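Local coordinates for protein diphthine synthase (Aeropyrum pernix, PDB 1WDE) that probably methylates a modified histidine of translation elongation factor 2 three times with S-adenosyl-L-methionine, forming diphthine on the way to diphthamide, at residues 209-215 with 227-233; 180-184 with 240-245; 8-14 with 112-118; 144-148 with 173-177; 157-161 with 290-294. All blocks are in the same frame, centred on the assembly; numbering follows the deposited sequence.

Overall arrangement
The five contacts illustrate how a two-domain methyltransferase is held together by pairings both local and distant in sequence. Contact 3 comes first along the chain and lies in the parallel sheet of the N-terminal half, its centre about 39 Å from that of contact 1. The other four gather round the mixed sheet. Contact 4 joins the loops after strands 137-143 and 168-173 and includes Leu173, which by similarity binds S-adenosyl-L-methionine; contact 2, centred about 12 Å from it, borders the same residue. Contact 1 is a hairpin formed within the chain that contact 2 brings together, and the two touch through Leu215 and Tyr245. Contact 5 ties the C-terminal tail to helix 153-165.

Contact 1. Residues 209-215 with 227-233; sequences ARLPSVL and LYWSSLE
Leu232 pushes its CD2 methyl into the hollow beside Ser213, reaching 3.1 Å from Ser213 OG. The same methyl is 3.4 Å from Ser213 CB, tighter than ordinary carbon contact, so it is pressed closely against the serine. On the same face, Leu215 and Trp229 lie side by side, pointing the same way. With its CG anti to the carbonyl carbon (chi1 -75°), Trp229 brings CD1 to 3.8 Å from Leu215 CB, and the aliphatic flank rests against the pyrrole part of the indole. On the other face, beside Val214, the phenol reaches back along the sheet until Tyr228 OH is 3.4 Å from Pro212 CB, the ring meeting the proline obliquely; the hydroxyl itself is bonded to Glu272 O.

The backbones form an antiparallel ladder. Ser213 with Trp229 and Leu215 with Leu227 are hydrogen-bonded pairs, flanking the non-hydrogen-bonded pair Val214 and Tyr228. The bond from Leu215 N to Leu227 O, 2.9 Å, is nearly straight at 175°. Beyond the strands the pairing passes to the start of helix 232-236: Glu233 N donates to an in-plane lone pair of Ala209 O at 2.9 Å, and Leu232 N makes a weak bond to Leu211 O. Ser231 caps this helix through Arg234 N, while one water donates to both Arg210 O and Ser230 O.

Ser213 OG and Trp229 NE1 are buried without a partner in the model. Direct hydrogen bonds across the contact all run from backbone N to backbone O, and the side chains contribute mainly by fit.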
# COMPACT_ATOMS: atom_id res chain seq x y z
N ALA A 209 -0.71 7.19 -19.26
CA ALA A 209 -0.36 8.60 -19.06
C ALA A 209 -1.58 9.50 -19.15
O ALA A 209 -1.68 10.52 -18.46
CB ALA A 209 0.69 9.03 -20.09
N ARG A 210 -2.52 9.09 -19.99
CA ARG A 210 -3.76 9.84 -20.22
C ARG A 210 -4.88 9.65 -19.18
O ARG A 210 -5.92 10.32 -19.24
CB ARG A 210 -4.31 9.48 -21.59
CG ARG A 210 -3.49 10.04 -22.76
CD ARG A 210 -4.44 10.26 -23.93
NE ARG A 210 -4.65 9.05 -24.70
CZ ARG A 210 -5.74 8.78 -25.41
NH1 ARG A 210 -6.77 9.62 -25.46
NH2 ARG A 210 -5.78 7.67 -26.11
N LEU A 211 -4.69 8.73 -18.24
CA LEU A 211 -5.70 8.51 -17.21
C LEU A 211 -5.57 9.47 -16.05
O LEU A 211 -4.46 9.82 -15.66
CB LEU A 211 -5.56 7.11 -16.63
CG LEU A 211 -5.83 5.94 -17.56
CD1 LEU A 211 -5.39 4.64 -16.89
CD2 LEU A 211 -7.33 5.94 -17.89
N PRO A 212 -6.70 9.90 -15.46
CA PRO A 212 -6.68 10.81 -14.32
C PRO A 212 -6.27 9.92 -13.15
O PRO A 212 -6.24 8.68 -13.27
CB PRO A 212 -8.14 11.27 -14.20
CG PRO A 212 -8.90 10.04 -14.63
CD PRO A 212 -8.09 9.60 -15.87
N SER A 213 -5.93 10.52 -12.02
CA SER A 213 -5.52 9.74 -10.86
C SER A 213 -5.67 10.60 -9.63
O SER A 213 -5.81 11.82 -9.73
CB SER A 213 -4.07 9.26 -11.01
OG SER A 213 -3.16 10.36 -11.05
N VAL A 214 -5.65 9.96 -8.46
CA VAL A 214 -5.80 10.68 -7.21
C VAL A 214 -4.57 10.36 -6.38
O VAL A 214 -4.17 9.20 -6.28
CB VAL A 214 -7.09 10.23 -6.46
CG1 VAL A 214 -7.45 11.23 -5.37
CG2 VAL A 214 -8.25 10.08 -7.46
N LEU A 215 -3.96 11.39 -5.82
CA LEU A 215 -2.77 11.25 -4.99
C LEU A 215 -3.29 11.48 -3.56
O LEU A 215 -3.87 12.51 -3.27
CB LEU A 215 -1.73 12.32 -5.37
CG LEU A 215 -0.42 12.24 -4.57
CD1 LEU A 215 0.37 11.01 -4.99
CD2 LEU A 215 0.41 13.50 -4.83
N LEU A 227 -5.63 14.79 -3.52
CA LEU A 227 -5.34 15.65 -4.65
C LEU A 227 -5.67 15.00 -5.98
O LEU A 227 -5.14 13.94 -6.33
CB LEU A 227 -3.86 16.05 -4.65
CG LEU A 227 -3.30 16.83 -3.46
CD1 LEU A 227 -4.27 17.94 -3.08
CD2 LEU A 227 -3.07 15.90 -2.28
N TYR A 228 -6.55 15.65 -6.73
CA TYR A 228 -6.95 15.14 -8.03
C TYR A 228 -5.95 15.57 -9.09
O TYR A 228 -5.59 16.75 -9.16
CB TYR A 228 -8.33 15.68 -8.40
CG TYR A 228 -8.79 15.22 -9.76
CD1 TYR A 228 -9.35 13.96 -9.93
CD2 TYR A 228 -8.68 16.04 -10.88
CE1 TYR A 228 -9.79 13.52 -11.17
CE2 TYR A 228 -9.12 15.61 -12.14
CZ TYR A 228 -9.68 14.35 -12.27
OH TYR A 228 -10.15 13.90 -13.48
N TRP A 229 -5.48 14.61 -9.88
CA TRP A 229 -4.55 14.90 -10.98
C TRP A 229 -5.24 14.53 -12.29
O TRP A 229 -5.53 13.35 -12.53
CB TRP A 229 -3.24 14.13 -10.79
CG TRP A 229 -2.40 14.74 -9.71
CD1 TRP A 229 -2.51 14.55 -8.36
CD2 TRP A 229 -1.41 15.77 -9.88
NE1 TRP A 229 -1.67 15.40 -7.68
CE2 TRP A 229 -0.98 16.16 -8.59
CE3 TRP A 229 -0.85 16.41 -11.00
CZ2 TRP A 229 -0.01 17.15 -8.39
CZ3 TRP A 229 0.12 17.40 -10.80
CH2 TRP A 229 0.52 17.75 -9.50
N SER A 230 -5.47 15.53 -13.13
CA SER A 230 -6.17 15.32 -14.40
C SER A 230 -5.57 14.24 -15.29
O SER A 230 -6.28 13.68 -16.11
CB SER A 230 -6.29 16.66 -15.17
OG SER A 230 -5.02 17.17 -15.54
N SER A 231 -4.28 13.94 -15.13
CA SER A 231 -3.63 12.90 -15.92
C SER A 231 -2.37 12.42 -15.19
O SER A 231 -1.75 13.19 -14.45
CB SER A 231 -3.21 13.45 -17.30
OG SER A 231 -2.11 14.34 -17.18
N LEU A 232 -1.98 11.17 -15.39
CA LEU A 232 -0.79 10.64 -14.74
C LEU A 232 0.43 11.31 -15.40
O LEU A 232 1.50 11.42 -14.81
CB LEU A 232 -0.70 9.11 -14.90
CG LEU A 232 -1.54 8.26 -13.93
CD1 LEU A 232 -1.43 6.78 -14.28
CD2 LEU A 232 -1.06 8.51 -12.48
N GLU A 233 0.25 11.76 -16.64
CA GLU A 233 1.33 12.45 -17.36
C GLU A 233 1.71 13.69 -16.54
O GLU A 233 2.88 13.95 -16.29
CB GLU A 233 0.82 12.86 -18.75
CG GLU A 233 1.84 13.53 -19.65
CD GLU A 233 3.03 12.65 -19.93
OE1 GLU A 233 4.13 13.01 -19.47
OE2 GLU A 233 2.86 11.61 -20.59
O HOH W 1 -6.79 12.53 -18.46

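Contact 2. Residues 180-184 with 240-245; sequences VQLSP and VEGGVY
Gln181 reaches across to the backbone of Gly243, Val244 and Tyr245 with a fully stretched side chain: CG is anti to the backbone N (chi1 -172°) and CD continues the line. This carries its terminal group to the loop, with Gln181 CD 3.6 Å from Tyr245 N. Shortened to an alanine, this position would probably leave the polar backbone atoms of Gly243 and Tyr245 without the amide now beside them and open a gap between the loops. Next along the chain, Leu182 contributes its carbonyl: a water donates to Leu182 O at 2.7 Å and, weakly, to Gly243 O. Ser183 turns its hydroxyl to Gln186 N as the N-cap of helix 184-202. Pro184 then starts that helix and touches two side chains with its ring corner, CG lying 3.7 Å from Tyr245 CD1 and 3.9 Å from Val240 CG2. The tyrosine crosses the proline at about a right angle. Its far end closes the 240-245 loop on itself, Tyr245 OH donating to Glu241 O at 2.6 Å from above the carbonyl plane. Both loops border Leu173, which by similarity binds S-adenosyl-L-methionine, a position consistent with the cofactor cleft of the tetrapyrrole methylase fold.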
# COMPACT_ATOMS: atom_id res chain seq x y z
N VAL A 180 12.83 6.05 2.98
CA VAL A 180 12.35 7.22 2.26
C VAL A 180 11.44 6.77 1.11
O VAL A 180 11.84 5.95 0.28
CB VAL A 180 13.54 8.02 1.71
CG1 VAL A 180 13.05 9.12 0.76
CG2 VAL A 180 14.32 8.62 2.88
N GLN A 181 10.23 7.30 1.05
CA GLN A 181 9.32 6.88 -0.01
C GLN A 181 9.67 7.47 -1.37
O GLN A 181 10.11 8.63 -1.48
CB GLN A 181 7.88 7.23 0.33
CG GLN A 181 6.87 6.63 -0.68
CD GLN A 181 5.44 6.91 -0.28
OE1 GLN A 181 4.66 5.98 -0.02
NE2 GLN A 181 5.08 8.18 -0.22
N LEU A 182 9.50 6.65 -2.39
CA LEU A 182 9.73 7.05 -3.77
C LEU A 182 8.75 8.20 -4.01
O LEU A 182 7.62 8.17 -3.51
CB LEU A 182 9.37 5.88 -4.68
CG LEU A 182 10.05 5.63 -6.02
CD1 LEU A 182 8.98 5.09 -6.94
CD2 LEU A 182 10.68 6.88 -6.61
N SER A 183 9.16 9.23 -4.74
CA SER A 183 8.26 10.35 -5.00
C SER A 183 7.23 9.96 -6.04
O SER A 183 7.50 9.11 -6.89
CB SER A 183 9.03 11.58 -5.52
OG SER A 183 9.58 11.31 -6.80
N PRO A 184 6.03 10.57 -5.99
CA PRO A 184 4.97 10.27 -6.96
C PRO A 184 5.46 10.47 -8.38
O PRO A 184 5.26 9.61 -9.26
CB PRO A 184 3.87 11.26 -6.58
CG PRO A 184 4.03 11.35 -5.08
CD PRO A 184 5.54 11.47 -4.93
N VAL A 240 5.72 17.23 -6.14
CA VAL A 240 4.74 17.55 -5.10
C VAL A 240 5.34 17.62 -3.70
O VAL A 240 6.48 17.21 -3.49
CB VAL A 240 3.58 16.52 -5.08
CG1 VAL A 240 3.03 16.32 -6.48
CG2 VAL A 240 4.06 15.20 -4.52
N GLU A 241 4.58 18.16 -2.75
CA GLU A 241 5.06 18.23 -1.37
C GLU A 241 5.43 16.83 -0.91
O GLU A 241 4.82 15.84 -1.32
CB GLU A 241 3.98 18.76 -0.43
CG GLU A 241 3.87 20.26 -0.40
CD GLU A 241 2.86 20.79 -1.37
OE1 GLU A 241 2.76 22.03 -1.49
OE2 GLU A 241 2.16 19.97 -2.00
N GLY A 242 6.44 16.75 -0.05
CA GLY A 242 6.84 15.46 0.46
C GLY A 242 5.68 14.88 1.25
O GLY A 242 4.86 15.62 1.79
N GLY A 243 5.59 13.56 1.32
CA GLY A 243 4.51 12.94 2.07
C GLY A 243 4.54 11.44 1.86
O GLY A 243 5.30 10.95 1.04
N VAL A 244 3.73 10.72 2.63
CA VAL A 244 3.64 9.27 2.49
C VAL A 244 2.34 9.09 1.72
O VAL A 244 1.25 9.19 2.28
CB VAL A 244 3.55 8.59 3.86
CG1 VAL A 244 3.67 7.08 3.71
CG2 VAL A 244 4.64 9.14 4.77
N TYR A 245 2.46 8.88 0.42
CA TYR A 245 1.30 8.76 -0.45
C TYR A 245 1.04 7.38 -1.02
O TYR A 245 1.91 6.50 -1.01
CB TYR A 245 1.44 9.65 -1.70
CG TYR A 245 1.69 11.12 -1.46
CD1 TYR A 245 2.98 11.65 -1.52
CD2 TYR A 245 0.63 11.98 -1.21
CE1 TYR A 245 3.21 13.02 -1.36
CE2 TYR A 245 0.83 13.34 -1.05
CZ TYR A 245 2.12 13.86 -1.12
OH TYR A 245 2.27 15.22 -1.02
O HOH W 2 6.36 10.00 -1.95

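Contact 3. Residues 8-14 with 112-118; sequences VTLLLVG and VAVRYIP
Residues 9-14 and 113-117 run as neighbouring parallel strands, from Thr9 beside Ala113 to Val13 beside Ile117, in the five-stranded parallel sheet of the N-terminal half. Strand 9-14 lies between 85-90 and 113-117, and those two are linked by a beta-alpha-beta crossover through helix 100-109. The bonding follows this placement: the N and O of Leu10 and Leu12 serve strand 113-117, whereas Thr9, Leu11 and Val13 turn theirs to strand 85-90. Leu10 N meets Ala113 O at 2.9 Å almost along the C=O axis, but Ile117 N comes to Leu12 O tilted 27° from the carbonyl plane.

Leu10 and Val114 share the face covered by helix 100-109. On the other, Leu11 CD2 lies alongside Arg115 CB at 3.7 Å. At the start of the ladder, where the bond from Ala113 N to Val8 O is weak, Val112 fills the corner: its CG1, anti to the backbone N (chi1 -177°), lies over Val8 O at 3.1 Å, and its CG2 is 3.6 Å from Val8 CG1, though Val8 is poorly ordered. A glycine in its place would probably take away the methyls packed on Val8 and open a gap at the start of the pairing.

At the far end Tyr116 gives its hydroxyl to a bond with Asp93, which by similarity binds S-adenosyl-L-methionine; its ring carries Pro118 CD over one face and has Leu12 O in plane at the edge, 4.0 Å from Tyr116 CD1.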
# COMPACT_ATOMS: atom_id res chain seq x y z
N VAL A 8 4.50 -21.15 23.41
CA VAL A 8 4.86 -20.21 22.36
C VAL A 8 3.66 -19.66 21.59
O VAL A 8 2.95 -20.41 20.90
CB VAL A 8 5.84 -20.84 21.34
CG1 VAL A 8 6.49 -19.75 20.52
CG2 VAL A 8 6.89 -21.68 22.06
N THR A 9 3.44 -18.35 21.71
CA THR A 9 2.34 -17.69 21.02
C THR A 9 2.85 -16.44 20.30
O THR A 9 3.56 -15.61 20.87
CB THR A 9 1.22 -17.30 21.99
OG1 THR A 9 0.67 -18.49 22.58
CG2 THR A 9 0.11 -16.56 21.26
N LEU A 10 2.47 -16.31 19.03
CA LEU A 10 2.89 -15.17 18.23
C LEU A 10 1.75 -14.19 18.02
O LEU A 10 0.63 -14.58 17.67
CB LEU A 10 3.41 -15.65 16.87
CG LEU A 10 3.71 -14.59 15.82
CD1 LEU A 10 4.85 -13.71 16.26
CD2 LEU A 10 4.03 -15.27 14.50
N LEU A 11 2.03 -12.91 18.26
CA LEU A 11 1.02 -11.88 18.08
C LEU A 11 1.47 -10.97 16.95
O LEU A 11 2.49 -10.29 17.07
CB LEU A 11 0.87 -11.05 19.36
CG LEU A 11 0.59 -11.79 20.66
CD1 LEU A 11 0.31 -10.78 21.79
CD2 LEU A 11 -0.61 -12.72 20.47
N LEU A 12 0.72 -10.97 15.84
CA LEU A 12 1.03 -10.10 14.70
C LEU A 12 0.10 -8.92 14.91
O LEU A 12 -1.09 -9.00 14.62
CB LEU A 12 0.73 -10.78 13.37
CG LEU A 12 1.76 -11.78 12.85
CD1 LEU A 12 1.47 -12.07 11.39
CD2 LEU A 12 3.16 -11.21 12.99
N VAL A 13 0.66 -7.82 15.39
CA VAL A 13 -0.12 -6.64 15.74
C VAL A 13 -0.02 -5.41 14.82
O VAL A 13 1.08 -4.89 14.59
CB VAL A 13 0.27 -6.20 17.17
CG1 VAL A 13 -0.71 -5.17 17.70
CG2 VAL A 13 0.33 -7.44 18.09
N GLY A 14 -1.16 -4.95 14.33
CA GLY A 14 -1.17 -3.74 13.51
C GLY A 14 -1.27 -2.57 14.48
O GLY A 14 -2.13 -2.53 15.35
N VAL A 112 3.22 -23.22 16.91
CA VAL A 112 2.88 -21.96 17.60
C VAL A 112 1.48 -21.42 17.32
O VAL A 112 1.01 -21.44 16.17
CB VAL A 112 3.90 -20.85 17.25
CG1 VAL A 112 3.58 -19.58 18.03
CG2 VAL A 112 5.31 -21.32 17.56
N ALA A 113 0.80 -20.94 18.35
CA ALA A 113 -0.53 -20.37 18.19
C ALA A 113 -0.34 -18.95 17.64
O ALA A 113 0.52 -18.21 18.12
CB ALA A 113 -1.26 -20.32 19.52
N VAL A 114 -1.12 -18.57 16.63
CA VAL A 114 -0.98 -17.24 16.04
C VAL A 114 -2.23 -16.39 16.16
O VAL A 114 -3.33 -16.83 15.81
CB VAL A 114 -0.60 -17.33 14.55
CG1 VAL A 114 -0.56 -15.92 13.95
CG2 VAL A 114 0.77 -18.01 14.41
N ARG A 115 -2.07 -15.17 16.67
CA ARG A 115 -3.19 -14.25 16.82
C ARG A 115 -2.91 -13.04 15.92
O ARG A 115 -1.83 -12.45 15.98
CB ARG A 115 -3.33 -13.78 18.26
CG ARG A 115 -3.39 -14.89 19.28
CD ARG A 115 -4.72 -15.58 19.25
NE ARG A 115 -5.72 -14.89 20.06
CZ ARG A 115 -7.01 -15.21 20.08
NH1 ARG A 115 -7.87 -14.55 20.84
NH2 ARG A 115 -7.44 -16.20 19.31
N TYR A 116 -3.87 -12.70 15.08
CA TYR A 116 -3.72 -11.55 14.19
C TYR A 116 -4.53 -10.42 14.79
O TYR A 116 -5.76 -10.49 14.85
CB TYR A 116 -4.21 -11.92 12.77
CG TYR A 116 -4.66 -10.74 11.92
CD1 TYR A 116 -3.96 -9.54 11.92
CD2 TYR A 116 -5.78 -10.85 11.10
CE1 TYR A 116 -4.38 -8.46 11.12
CE2 TYR A 116 -6.20 -9.78 10.30
CZ TYR A 116 -5.50 -8.60 10.33
OH TYR A 116 -5.94 -7.53 9.57
N ILE A 117 -3.85 -9.38 15.28
CA ILE A 117 -4.55 -8.24 15.86
C ILE A 117 -4.56 -7.16 14.78
O ILE A 117 -3.52 -6.62 14.44
CB ILE A 117 -3.84 -7.70 17.12
CG1 ILE A 117 -3.65 -8.84 18.14
CG2 ILE A 117 -4.68 -6.57 17.74
CD1 ILE A 117 -4.95 -9.56 18.48
N PRO A 118 -5.74 -6.84 14.22
CA PRO A 118 -5.75 -5.81 13.17
C PRO A 118 -5.45 -4.36 13.56
O PRO A 118 -5.65 -3.95 14.71
CB PRO A 118 -7.13 -5.96 12.52
CG PRO A 118 -7.96 -6.68 13.52
CD PRO A 118 -7.01 -7.56 14.30

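Contact 4. Residues 144-148 with 173-177; sequences PGPWR and LDVDE
Asp174 swings CG anti to its own backbone N (chi1 -154°), and Arg148 bends at chi2 and chi3; together these torsions set carboxylate and guanidinium almost in one plane, 21° apart. Trp147 takes the rarer route, with CG lodged between backbone N and carbonyl carbon (chi1 59°), which lays the indole across the second loop. One of its faces receives Asp176 CB, a CH-pi contact with the methylene 3.6 Å from the centroid of the Trp147 six-membered ring. Gly145 CA covers the opposite face, so the ring is sandwiched between the loops. The polar end of Asp176 turns elsewhere, to Val180 N.

The carboxylate of Asp174 collects donors from both loops. Gly145 N gives a firm bond of 2.8 Å to the anti lone pair of Asp174 OD1. A single nitrogen, Arg148 NH1, spans both oxygens in a salt bridge, 3.0 Å from Asp174 OD2 and 3.2 Å from Asp174 OD1, each bond weak. Within its own loop the acid is steadied by Val175 N, which meets Asp174 OD2 from above the carboxylate plane at 2.9 Å. A buried acid thus joins the loops after strands 137-143 and 168-173, the Gly145 amide supplying the tighter bond and the arginine probably offsetting its charge.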
# COMPACT_ATOMS: atom_id res chain seq x y z
N PRO A 144 7.84 0.36 -8.32
CA PRO A 144 9.24 0.22 -7.90
C PRO A 144 10.09 1.46 -8.09
O PRO A 144 9.87 2.26 -9.01
CB PRO A 144 9.73 -0.94 -8.75
CG PRO A 144 8.98 -0.72 -10.06
CD PRO A 144 7.59 -0.37 -9.58
N GLY A 145 11.06 1.64 -7.21
CA GLY A 145 11.97 2.77 -7.35
C GLY A 145 13.03 2.38 -8.36
O GLY A 145 13.14 1.21 -8.73
N PRO A 146 13.83 3.34 -8.86
CA PRO A 146 14.87 3.01 -9.84
C PRO A 146 15.99 2.14 -9.28
O PRO A 146 16.79 1.61 -10.04
CB PRO A 146 15.36 4.38 -10.29
CG PRO A 146 15.18 5.22 -9.06
CD PRO A 146 13.80 4.79 -8.59
N TRP A 147 16.04 1.99 -7.96
CA TRP A 147 17.09 1.17 -7.35
C TRP A 147 16.82 -0.33 -7.45
O TRP A 147 17.63 -1.14 -7.01
CB TRP A 147 17.28 1.57 -5.89
CG TRP A 147 16.06 1.41 -5.04
CD1 TRP A 147 15.63 0.28 -4.42
CD2 TRP A 147 15.12 2.44 -4.72
NE1 TRP A 147 14.46 0.53 -3.73
CE2 TRP A 147 14.13 1.85 -3.89
CE3 TRP A 147 15.01 3.80 -5.04
CZ2 TRP A 147 13.05 2.58 -3.39
CZ3 TRP A 147 13.93 4.52 -4.54
CH2 TRP A 147 12.97 3.90 -3.72
N ARG A 148 15.68 -0.69 -8.03
CA ARG A 148 15.33 -2.10 -8.18
C ARG A 148 15.84 -2.58 -9.53
O ARG A 148 15.95 -3.78 -9.79
CB ARG A 148 13.82 -2.29 -8.07
CG ARG A 148 13.20 -1.46 -6.96
CD ARG A 148 12.35 -2.29 -6.03
NE ARG A 148 13.15 -3.12 -5.14
CZ ARG A 148 13.02 -3.17 -3.82
NH1 ARG A 148 12.11 -2.43 -3.20
NH2 ARG A 148 13.80 -3.97 -3.11
N LEU A 173 3.69 3.21 -3.48
CA LEU A 173 5.01 3.71 -3.87
C LEU A 173 6.09 2.99 -3.05
O LEU A 173 5.98 2.84 -1.83
CB LEU A 173 5.09 5.22 -3.63
CG LEU A 173 4.14 6.11 -4.44
CD1 LEU A 173 4.06 7.49 -3.83
CD2 LEU A 173 4.62 6.18 -5.87
N ASP A 174 7.12 2.54 -3.75
CA ASP A 174 8.27 1.86 -3.16
C ASP A 174 8.92 2.73 -2.05
O ASP A 174 8.65 3.93 -1.94
CB ASP A 174 9.27 1.59 -4.28
CG ASP A 174 10.18 0.41 -4.00
OD1 ASP A 174 11.01 0.12 -4.88
OD2 ASP A 174 10.06 -0.22 -2.93
N VAL A 175 9.76 2.10 -1.24
CA VAL A 175 10.47 2.78 -0.14
C VAL A 175 11.91 2.24 -0.16
O VAL A 175 12.11 1.04 -0.26
CB VAL A 175 9.83 2.46 1.24
CG1 VAL A 175 8.52 3.19 1.39
CG2 VAL A 175 9.57 0.96 1.36
N ASP A 176 12.91 3.11 -0.07
CA ASP A 176 14.29 2.63 -0.13
C ASP A 176 14.85 2.26 1.24
O ASP A 176 14.11 2.15 2.22
CB ASP A 176 15.21 3.66 -0.80
CG ASP A 176 15.34 4.95 -0.00
OD1 ASP A 176 15.18 4.92 1.24
OD2 ASP A 176 15.61 6.00 -0.63
N GLU A 177 16.17 2.07 1.28
CA GLU A 177 16.89 1.70 2.51
C GLU A 177 16.55 2.63 3.67
O GLU A 177 16.07 2.20 4.72
CB GLU A 177 18.40 1.79 2.28
CG GLU A 177 18.90 1.25 0.95
CD GLU A 177 20.36 1.60 0.71
OE1 GLU A 177 21.21 1.27 1.57
OE2 GLU A 177 20.66 2.21 -0.34

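Contact 5. Residues 157-161 with 290-294; sequences RRIYL and YMEPV
Tyr160 and Tyr290 form the aromatic part of this contact, an offset stack with centroids 4.2 Å apart and planes only 9° from parallel. The overlap is shifted toward the backbone of the helix, and Tyr160 CB adds a CH-pi contact, 3.8 Å from the centroid of the Tyr290 ring. The Tyr160 hydroxyl leaves the pair to bond with Asp195 and Leu207 N.

The polar part belongs to Arg157. Extended from CG to NE, with CG anti to the backbone N (chi1 172°), it carries NE to Glu292 OE1 at 2.7 Å in a salt bridge. The same nitrogen makes a weak bond to Tyr290 O at 3.0 Å. Guanidinium and carboxylate planes stand 52° apart, and Glu292 OE2 is held by Tyr198.

Apolar groups lie on both faces of the guanidinium: Pro293 CB over one, toward the rim, and Leu161 CD1 over the centre of the other. Val294 CG2 adds a contact of 3.8 Å with Arg157 CD, although the last two residues are poorly ordered.

The contact as a whole folds the C-terminal tail back against helix 153-165, close to the Cys164-Cys285 disulfide that links this helix to helix 277-287.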
# COMPACT_ATOMS: atom_id res chain seq x y z
N ARG A 157 0.49 -4.00 -16.86
CA ARG A 157 -0.57 -4.93 -17.24
C ARG A 157 -1.62 -5.14 -16.14
O ARG A 157 -2.80 -5.19 -16.44
CB ARG A 157 0.02 -6.29 -17.63
CG ARG A 157 -1.03 -7.38 -17.86
CD ARG A 157 -0.41 -8.55 -18.61
NE ARG A 157 -1.34 -9.66 -18.80
CZ ARG A 157 -1.56 -10.62 -17.90
NH1 ARG A 157 -0.93 -10.61 -16.73
NH2 ARG A 157 -2.39 -11.62 -18.19
N ARG A 158 -1.21 -5.27 -14.88
CA ARG A 158 -2.21 -5.49 -13.84
C ARG A 158 -3.14 -4.29 -13.74
O ARG A 158 -4.33 -4.41 -13.41
CB ARG A 158 -1.54 -5.79 -12.48
CG ARG A 158 -0.82 -7.14 -12.44
CD ARG A 158 -0.64 -7.62 -10.99
NE ARG A 158 -1.93 -7.80 -10.31
CZ ARG A 158 -2.15 -7.51 -9.02
NH1 ARG A 158 -1.17 -7.03 -8.26
NH2 ARG A 158 -3.36 -7.66 -8.50
N ILE A 159 -2.62 -3.11 -14.06
CA ILE A 159 -3.47 -1.93 -14.01
C ILE A 159 -4.50 -2.05 -15.12
O ILE A 159 -5.68 -1.79 -14.90
CB ILE A 159 -2.66 -0.64 -14.18
CG1 ILE A 159 -1.70 -0.48 -12.99
CG2 ILE A 159 -3.61 0.56 -14.28
CD1 ILE A 159 -0.75 0.75 -13.11
N TYR A 160 -4.08 -2.45 -16.33
CA TYR A 160 -5.06 -2.60 -17.40
C TYR A 160 -6.09 -3.71 -17.06
O TYR A 160 -7.25 -3.63 -17.44
CB TYR A 160 -4.38 -2.94 -18.74
CG TYR A 160 -3.64 -1.77 -19.37
CD1 TYR A 160 -2.25 -1.71 -19.35
CD2 TYR A 160 -4.34 -0.75 -20.02
CE1 TYR A 160 -1.56 -0.65 -19.98
CE2 TYR A 160 -3.67 0.29 -20.65
CZ TYR A 160 -2.28 0.34 -20.62
OH TYR A 160 -1.61 1.35 -21.26
N LEU A 161 -5.65 -4.74 -16.35
CA LEU A 161 -6.58 -5.83 -15.97
C LEU A 161 -7.69 -5.30 -15.06
O LEU A 161 -8.85 -5.69 -15.18
CB LEU A 161 -5.80 -6.97 -15.30
CG LEU A 161 -4.97 -7.79 -16.31
CD1 LEU A 161 -4.20 -8.90 -15.62
CD2 LEU A 161 -5.93 -8.39 -17.35
N TYR A 290 -4.82 -7.18 -23.44
CA TYR A 290 -4.20 -7.25 -22.14
C TYR A 290 -4.05 -8.61 -21.45
O TYR A 290 -3.78 -8.67 -20.26
CB TYR A 290 -4.88 -6.25 -21.21
CG TYR A 290 -4.96 -4.85 -21.82
CD1 TYR A 290 -3.80 -4.15 -22.16
CD2 TYR A 290 -6.19 -4.24 -22.04
CE1 TYR A 290 -3.87 -2.87 -22.71
CE2 TYR A 290 -6.27 -2.96 -22.59
CZ TYR A 290 -5.10 -2.28 -22.92
OH TYR A 290 -5.17 -1.00 -23.42
N MSE A 291 -4.20 -9.69 -22.20
CA MSE A 291 -4.02 -11.03 -21.64
C MSE A 291 -2.99 -11.74 -22.53
O MSE A 291 -3.19 -11.85 -23.74
CB MSE A 291 -5.35 -11.80 -21.64
CG MSE A 291 -6.46 -11.19 -20.75
SE MSE A 291 -8.16 -12.19 -20.65
CE MSE A 291 -7.88 -13.11 -18.97
N GLU A 292 -1.87 -12.18 -21.96
CA GLU A 292 -0.86 -12.88 -22.76
C GLU A 292 -0.28 -14.11 -22.09
O GLU A 292 -0.37 -15.22 -22.64
CB GLU A 292 0.27 -11.95 -23.18
CG GLU A 292 -0.18 -10.58 -23.58
CD GLU A 292 -0.38 -9.69 -22.38
OE1 GLU A 292 -0.23 -10.20 -21.24
OE2 GLU A 292 -0.68 -8.48 -22.57
N PRO A 293 0.35 -13.97 -20.90
CA PRO A 293 0.62 -12.80 -20.04
C PRO A 293 1.99 -12.19 -20.30
O PRO A 293 2.61 -12.44 -21.33
CB PRO A 293 0.56 -13.38 -18.62
CG PRO A 293 -0.15 -14.71 -18.78
CD PRO A 293 0.41 -15.19 -20.08
N VAL A 294 2.47 -11.38 -19.36
CA VAL A 294 3.77 -10.73 -19.48
C VAL A 294 4.59 -10.92 -18.21
O VAL A 294 5.04 -9.91 -17.62
CB VAL A 294 3.61 -9.21 -19.75
CG1 VAL A 294 4.96 -8.59 -20.07
CG2 VAL A 294 2.65 -8.99 -20.90
OXT VAL A 294 4.78 -12.09 -17.81